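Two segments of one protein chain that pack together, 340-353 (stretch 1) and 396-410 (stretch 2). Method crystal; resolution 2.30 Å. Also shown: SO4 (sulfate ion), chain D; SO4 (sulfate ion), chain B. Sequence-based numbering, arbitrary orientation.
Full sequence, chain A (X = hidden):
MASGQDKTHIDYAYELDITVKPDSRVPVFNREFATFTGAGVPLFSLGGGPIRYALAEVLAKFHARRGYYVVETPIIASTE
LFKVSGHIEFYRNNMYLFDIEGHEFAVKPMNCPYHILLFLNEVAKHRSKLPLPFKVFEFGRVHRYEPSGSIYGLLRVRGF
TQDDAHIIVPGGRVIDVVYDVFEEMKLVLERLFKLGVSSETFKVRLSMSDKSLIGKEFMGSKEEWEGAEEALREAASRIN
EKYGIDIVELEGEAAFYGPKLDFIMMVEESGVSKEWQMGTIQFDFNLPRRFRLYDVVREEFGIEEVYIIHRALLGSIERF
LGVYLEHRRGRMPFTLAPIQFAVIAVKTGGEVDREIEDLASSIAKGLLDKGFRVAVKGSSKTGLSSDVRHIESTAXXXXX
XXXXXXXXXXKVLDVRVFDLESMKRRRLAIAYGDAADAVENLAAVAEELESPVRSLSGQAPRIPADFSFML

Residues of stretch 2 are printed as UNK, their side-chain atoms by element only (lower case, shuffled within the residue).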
# COMPACT_ATOMS: atom_id res chain seq x y z
N GLN A 340 6.64 -10.07 -15.90
CA GLN A 340 7.62 -9.16 -16.45
C GLN A 340 8.57 -9.79 -17.47
O GLN A 340 8.81 -9.22 -18.54
CB GLN A 340 8.39 -8.49 -15.30
CG GLN A 340 7.46 -7.50 -14.52
CD GLN A 340 8.15 -6.81 -13.41
OE1 GLN A 340 8.65 -7.45 -12.48
NE2 GLN A 340 8.16 -5.48 -13.46
N PHE A 341 9.11 -10.97 -17.15
CA PHE A 341 9.97 -11.72 -18.08
C PHE A 341 9.35 -13.06 -18.24
O PHE A 341 9.18 -13.76 -17.23
CB PHE A 341 11.39 -11.91 -17.52
CG PHE A 341 12.24 -10.67 -17.56
CD1 PHE A 341 12.89 -10.30 -18.74
CD2 PHE A 341 12.34 -9.85 -16.44
CE1 PHE A 341 13.65 -9.13 -18.80
CE2 PHE A 341 13.10 -8.67 -16.48
CZ PHE A 341 13.79 -8.32 -17.65
N ALA A 342 9.02 -13.46 -19.48
CA ALA A 342 8.69 -14.86 -19.73
C ALA A 342 9.95 -15.49 -20.32
O ALA A 342 10.49 -14.98 -21.32
CB ALA A 342 7.51 -15.01 -20.67
N VAL A 343 10.44 -16.55 -19.69
CA VAL A 343 11.65 -17.25 -20.11
C VAL A 343 11.21 -18.57 -20.74
O VAL A 343 10.63 -19.43 -20.07
CB VAL A 343 12.63 -17.51 -18.90
CG1 VAL A 343 13.86 -18.28 -19.34
CG2 VAL A 343 13.06 -16.16 -18.20
N ILE A 344 11.45 -18.69 -22.05
CA ILE A 344 10.90 -19.77 -22.89
C ILE A 344 12.02 -20.68 -23.41
O ILE A 344 12.87 -20.26 -24.20
CB ILE A 344 10.03 -19.19 -24.04
CG1 ILE A 344 8.89 -18.35 -23.45
CG2 ILE A 344 9.39 -20.33 -24.88
CD1 ILE A 344 8.50 -17.16 -24.22
N ALA A 345 12.04 -21.92 -22.91
CA ALA A 345 13.11 -22.85 -23.19
C ALA A 345 12.70 -23.64 -24.44
O ALA A 345 11.74 -24.41 -24.39
CB ALA A 345 13.34 -23.77 -21.98
N VAL A 346 13.37 -23.44 -25.58
CA VAL A 346 12.94 -24.14 -26.80
C VAL A 346 13.73 -25.46 -26.95
O VAL A 346 14.84 -25.50 -27.50
CB VAL A 346 13.06 -23.28 -28.02
CG1 VAL A 346 12.37 -23.98 -29.21
CG2 VAL A 346 12.49 -21.83 -27.74
N LYS A 347 13.16 -26.53 -26.40
CA LYS A 347 13.87 -27.81 -26.35
C LYS A 347 13.89 -28.50 -27.72
O LYS A 347 13.01 -28.25 -28.56
CB LYS A 347 13.29 -28.71 -25.27
CG LYS A 347 14.02 -28.51 -23.96
CD LYS A 347 13.11 -28.63 -22.76
CE LYS A 347 13.80 -28.03 -21.50
NZ LYS A 347 14.41 -29.04 -20.51
N THR A 348 14.90 -29.33 -27.93
CA THR A 348 15.20 -29.90 -29.24
C THR A 348 15.06 -31.42 -29.24
O THR A 348 14.85 -32.01 -30.29
CB THR A 348 16.64 -29.51 -29.74
OG1 THR A 348 17.63 -30.06 -28.88
CG2 THR A 348 16.81 -27.99 -29.76
N GLY A 349 15.16 -32.04 -28.07
CA GLY A 349 15.23 -33.50 -27.98
C GLY A 349 16.66 -34.03 -27.85
O GLY A 349 16.88 -35.18 -27.39
N GLY A 350 17.64 -33.19 -28.23
CA GLY A 350 19.03 -33.58 -28.20
C GLY A 350 19.71 -33.12 -26.94
O GLY A 350 19.10 -32.51 -26.10
N GLU A 351 21.00 -33.39 -26.85
CA GLU A 351 21.80 -33.14 -25.65
C GLU A 351 22.03 -31.68 -25.29
O GLU A 351 22.45 -31.35 -24.17
CB GLU A 351 23.16 -33.76 -25.88
CG GLU A 351 23.05 -35.20 -26.27
CD GLU A 351 23.56 -36.10 -25.19
OE1 GLU A 351 24.73 -36.55 -25.39
OE2 GLU A 351 22.82 -36.30 -24.16
N VAL A 352 21.80 -30.80 -26.25
CA VAL A 352 21.92 -29.36 -25.99
C VAL A 352 20.79 -28.93 -25.00
O VAL A 352 20.91 -27.90 -24.37
CB VAL A 352 21.96 -28.56 -27.33
CG1 VAL A 352 20.63 -28.64 -28.04
CG2 VAL A 352 22.41 -27.12 -27.12
N ASP A 353 19.75 -29.74 -24.86
CA ASP A 353 18.61 -29.43 -23.98
C ASP A 353 19.00 -29.22 -22.52
O ASP A 353 18.30 -28.57 -21.75
CB ASP A 353 17.50 -30.49 -24.08
CG ASP A 353 16.72 -30.39 -25.37
OD1 ASP A 353 17.12 -29.55 -26.23
OD2 ASP A 353 15.72 -31.15 -25.54
N UNK A 396 0.45 -12.32 -22.08
CA UNK A 396 1.04 -11.07 -22.57
C UNK A 396 2.19 -10.56 -21.69
O UNK A 396 2.09 -9.44 -21.12
c UNK A 396 -3.03 -9.55 -25.06
n UNK A 396 -3.80 -10.83 -25.00
c UNK A 396 -0.03 -9.99 -22.72
c UNK A 396 -2.19 -9.29 -23.83
c UNK A 396 -1.04 -10.27 -23.81
N UNK A 397 3.29 -11.37 -21.55
CA UNK A 397 4.39 -10.99 -20.67
C UNK A 397 5.01 -9.71 -21.18
O UNK A 397 5.01 -9.50 -22.39
c UNK A 397 4.51 -13.34 -21.26
c UNK A 397 5.37 -12.16 -20.79
c UNK A 397 3.57 -12.65 -22.23
N UNK A 398 5.53 -8.86 -20.32
CA UNK A 398 6.19 -7.63 -20.78
C UNK A 398 7.36 -7.96 -21.72
O UNK A 398 7.48 -7.37 -22.79
c UNK A 398 6.66 -6.74 -19.58
N UNK A 399 8.21 -8.92 -21.35
CA UNK A 399 9.40 -9.27 -22.15
C UNK A 399 9.43 -10.79 -22.32
O UNK A 399 9.30 -11.48 -21.33
c UNK A 399 10.72 -8.77 -21.44
c UNK A 399 10.69 -7.21 -21.16
c UNK A 399 11.99 -9.11 -22.26
N UNK A 400 9.56 -11.30 -23.56
CA UNK A 400 9.82 -12.74 -23.83
C UNK A 400 11.30 -13.00 -24.06
O UNK A 400 11.91 -12.30 -24.85
c UNK A 400 7.49 -13.24 -24.83
n UNK A 400 6.74 -13.21 -25.95
c UNK A 400 9.01 -13.33 -25.03
o UNK A 400 7.00 -13.18 -23.68
N UNK A 401 11.86 -13.98 -23.35
CA UNK A 401 13.29 -14.36 -23.52
C UNK A 401 13.31 -15.78 -24.06
O UNK A 401 12.84 -16.70 -23.41
c UNK A 401 15.60 -14.64 -22.40
c UNK A 401 14.13 -14.24 -22.19
c UNK A 401 14.03 -12.79 -21.61
N UNK A 402 13.75 -15.93 -25.30
CA UNK A 402 13.74 -17.24 -25.96
C UNK A 402 15.08 -17.88 -25.83
O UNK A 402 16.10 -17.29 -26.23
c UNK A 402 13.35 -17.13 -27.44
c UNK A 402 11.48 -15.47 -27.90
c UNK A 402 9.55 -17.47 -27.76
c UNK A 402 9.16 -16.15 -28.02
c UNK A 402 10.14 -15.15 -28.08
c UNK A 402 11.88 -16.79 -27.65
c UNK A 402 10.90 -17.78 -27.58
N UNK A 403 15.11 -19.06 -25.22
CA UNK A 403 16.36 -19.76 -25.10
C UNK A 403 16.31 -21.11 -25.80
O UNK A 403 15.75 -22.04 -25.28
c UNK A 403 16.83 -19.95 -23.67
c UNK A 403 18.28 -20.64 -23.72
c UNK A 403 16.80 -18.66 -21.52
c UNK A 403 16.87 -18.58 -22.96
N UNK A 404 16.88 -21.15 -27.01
CA UNK A 404 17.05 -22.39 -27.75
C UNK A 404 18.52 -22.74 -28.00
O UNK A 404 19.43 -22.10 -27.47
N UNK A 405 18.73 -23.77 -28.80
CA UNK A 405 20.06 -24.27 -29.19
C UNK A 405 20.94 -23.16 -29.76
O UNK A 405 22.11 -23.08 -29.46
c UNK A 405 19.88 -25.40 -30.23
N UNK A 406 20.37 -22.35 -30.64
CA UNK A 406 21.04 -21.24 -31.30
C UNK A 406 21.54 -20.21 -30.28
O UNK A 406 22.65 -19.71 -30.38
n UNK A 406 18.80 -19.99 -36.58
c UNK A 406 19.76 -18.99 -34.33
c UNK A 406 18.89 -20.09 -35.03
c UNK A 406 20.05 -20.58 -32.28
c UNK A 406 20.72 -19.55 -33.21
N UNK A 407 20.68 -19.86 -29.32
CA UNK A 407 21.02 -18.90 -28.26
C UNK A 407 22.15 -19.41 -27.39
O UNK A 407 23.06 -18.67 -27.05
c UNK A 407 19.80 -18.60 -27.35
o UNK A 407 17.76 -19.71 -29.07
c UNK A 407 18.02 -18.48 -29.16
c UNK A 407 18.71 -17.76 -28.02
o UNK A 407 17.76 -17.83 -30.17
N UNK A 408 22.07 -20.66 -27.00
CA UNK A 408 23.16 -21.27 -26.28
C UNK A 408 24.51 -21.30 -27.12
O UNK A 408 25.57 -20.94 -26.62
c UNK A 408 22.74 -22.67 -25.88
c UNK A 408 23.93 -23.49 -25.50
c UNK A 408 21.67 -22.62 -24.74
N UNK A 409 24.46 -21.72 -28.39
CA UNK A 409 25.69 -21.88 -29.16
C UNK A 409 26.30 -20.56 -29.58
O UNK A 409 27.53 -20.41 -29.65
n UNK A 409 22.74 -26.67 -32.69
c UNK A 409 25.41 -22.72 -30.39
c UNK A 409 24.33 -24.80 -31.22
c UNK A 409 23.44 -27.08 -31.63
c UNK A 409 25.18 -24.18 -30.11
n UNK A 409 24.20 -26.23 -30.94
n UNK A 409 23.41 -28.36 -31.27
N UNK A 410 25.44 -19.57 -29.85
CA UNK A 410 25.93 -18.26 -30.31
C UNK A 410 26.13 -17.29 -29.19
O UNK A 410 26.73 -16.22 -29.40
o UNK A 410 23.74 -18.77 -34.53
c UNK A 410 23.89 -18.03 -33.53
c UNK A 410 24.96 -17.65 -31.31
o UNK A 410 23.28 -16.95 -33.32
c UNK A 410 24.88 -18.51 -32.52
S SO4 D . 17.59 -16.16 -36.03
O1 SO4 D . 17.64 -17.43 -36.75
O2 SO4 D . 18.65 -15.30 -36.58
O3 SO4 D . 16.26 -15.58 -36.21
O4 SO4 D . 17.71 -16.41 -34.60
S SO4 B . -5.54 -10.56 -28.22
O1 SO4 B . -4.17 -10.86 -28.66
O2 SO4 B . -5.97 -9.16 -28.07
O3 SO4 B . -6.34 -11.09 -29.30
O4 SO4 B . -5.76 -11.24 -26.94
O HOH W 1 16.13 -24.82 -29.80

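Position 396 carries four carbons in a row ending in nitrogen, an unbranched chain that stays clear of stretch 1 and gives its terminal nitrogen to a sulfate ion. It is Lys396, with NZ 2.8 Å from sulfate O4. At 397 three carbons close a ring onto the backbone nitrogen, which allows only proline; Pro397 sets its CG 3.5 Å from Ala342 CB, covering a small side chain just before the strand begins.

Position 398 has a single carbon, so it is alanine, and Ala398 CB lies 3.4 Å from Gln340 O. At 399 one carbon carries two more, the fork of a valine. Val399 CB is 3.8 Å from Phe341 CD1, while its backbone opens the ladder: Val399 N donates to Gln340 O (2.9 Å) and Val399 O accepts from Ala342 N (2.7 Å).

Position 400 shows two carbons, the second bearing one oxygen and one nitrogen: an amide too short for glutamine, hence Asn400. It sits beside Ala342 on the other face from Val399. Its OD1, 3.6 Å from Ala342 CB, is buried without a partner, whereas ND2 is satisfied elsewhere in the structure; the design lesson is that one polar atom can go unpaid inside an otherwise regular pairing.

Position 401 repeats the three-carbon fork, and Val401 places CG2 at the edge of the Phe341 ring, 4.0 Å from CD1. At 402 one carbon leads to a six-carbon ring with no oxygen, so the residue is phenylalanine. Phe402 CE1 comes within 3.7 Å of Ile344 CD1, and Val346 CG2 approaches the ring edge. Position 403 has four carbons, forked at the first with one arm two carbons long: isoleucine. That longer arm carries Ile403 CD1 to 3.7 Å from Val343 CG1.

Position 404 has no side-chain atoms. Gly404 holds the N-cap place before the helix, and its N is bonded to a side chain at 407. Position 405 has one carbon, and Ala405 CB lies 4.0 Å from Val352 CG1. Water 1 bridges the backbones here, donating to Val346 O (2.7 Å) and accepting from Ala405 N (3.0 Å).

Position 406 is another four-carbon chain ending in nitrogen, Lys406, whose end leads away from stretch 1 to a second sulfate. Position 407 has three carbons, the third bearing two oxygens: Glu407. Gly404 N donates to Glu407 OE1 at 2.7 Å, and an ideal CB on residue 404 would come within 3.0 Å of this OE1, a clash. The three-carbon fork at 408 is Val408, with CG1 4.3 Å from Val352 CG2. At 409 three carbons, a nitrogen and a carbon with two more nitrogens spell Arg409, whose NH2 lies 4.2 Å from Val352 CB. Position 410, three carbons ending in two oxygens, is Glu410, out of reach.

The contact works as a parallel pairing: six backbone hydrogen bonds fix the register, and side chains alternate between faces. Phe341, Val343, Val399, Val401 and Ile403 share one face; Ala342, Ile344, Asn400 and Phe402 share the other. Beyond Gly404, Val352 meets the helix.

Stretch 2 396-410: KPAVNVFIGAKEVRE
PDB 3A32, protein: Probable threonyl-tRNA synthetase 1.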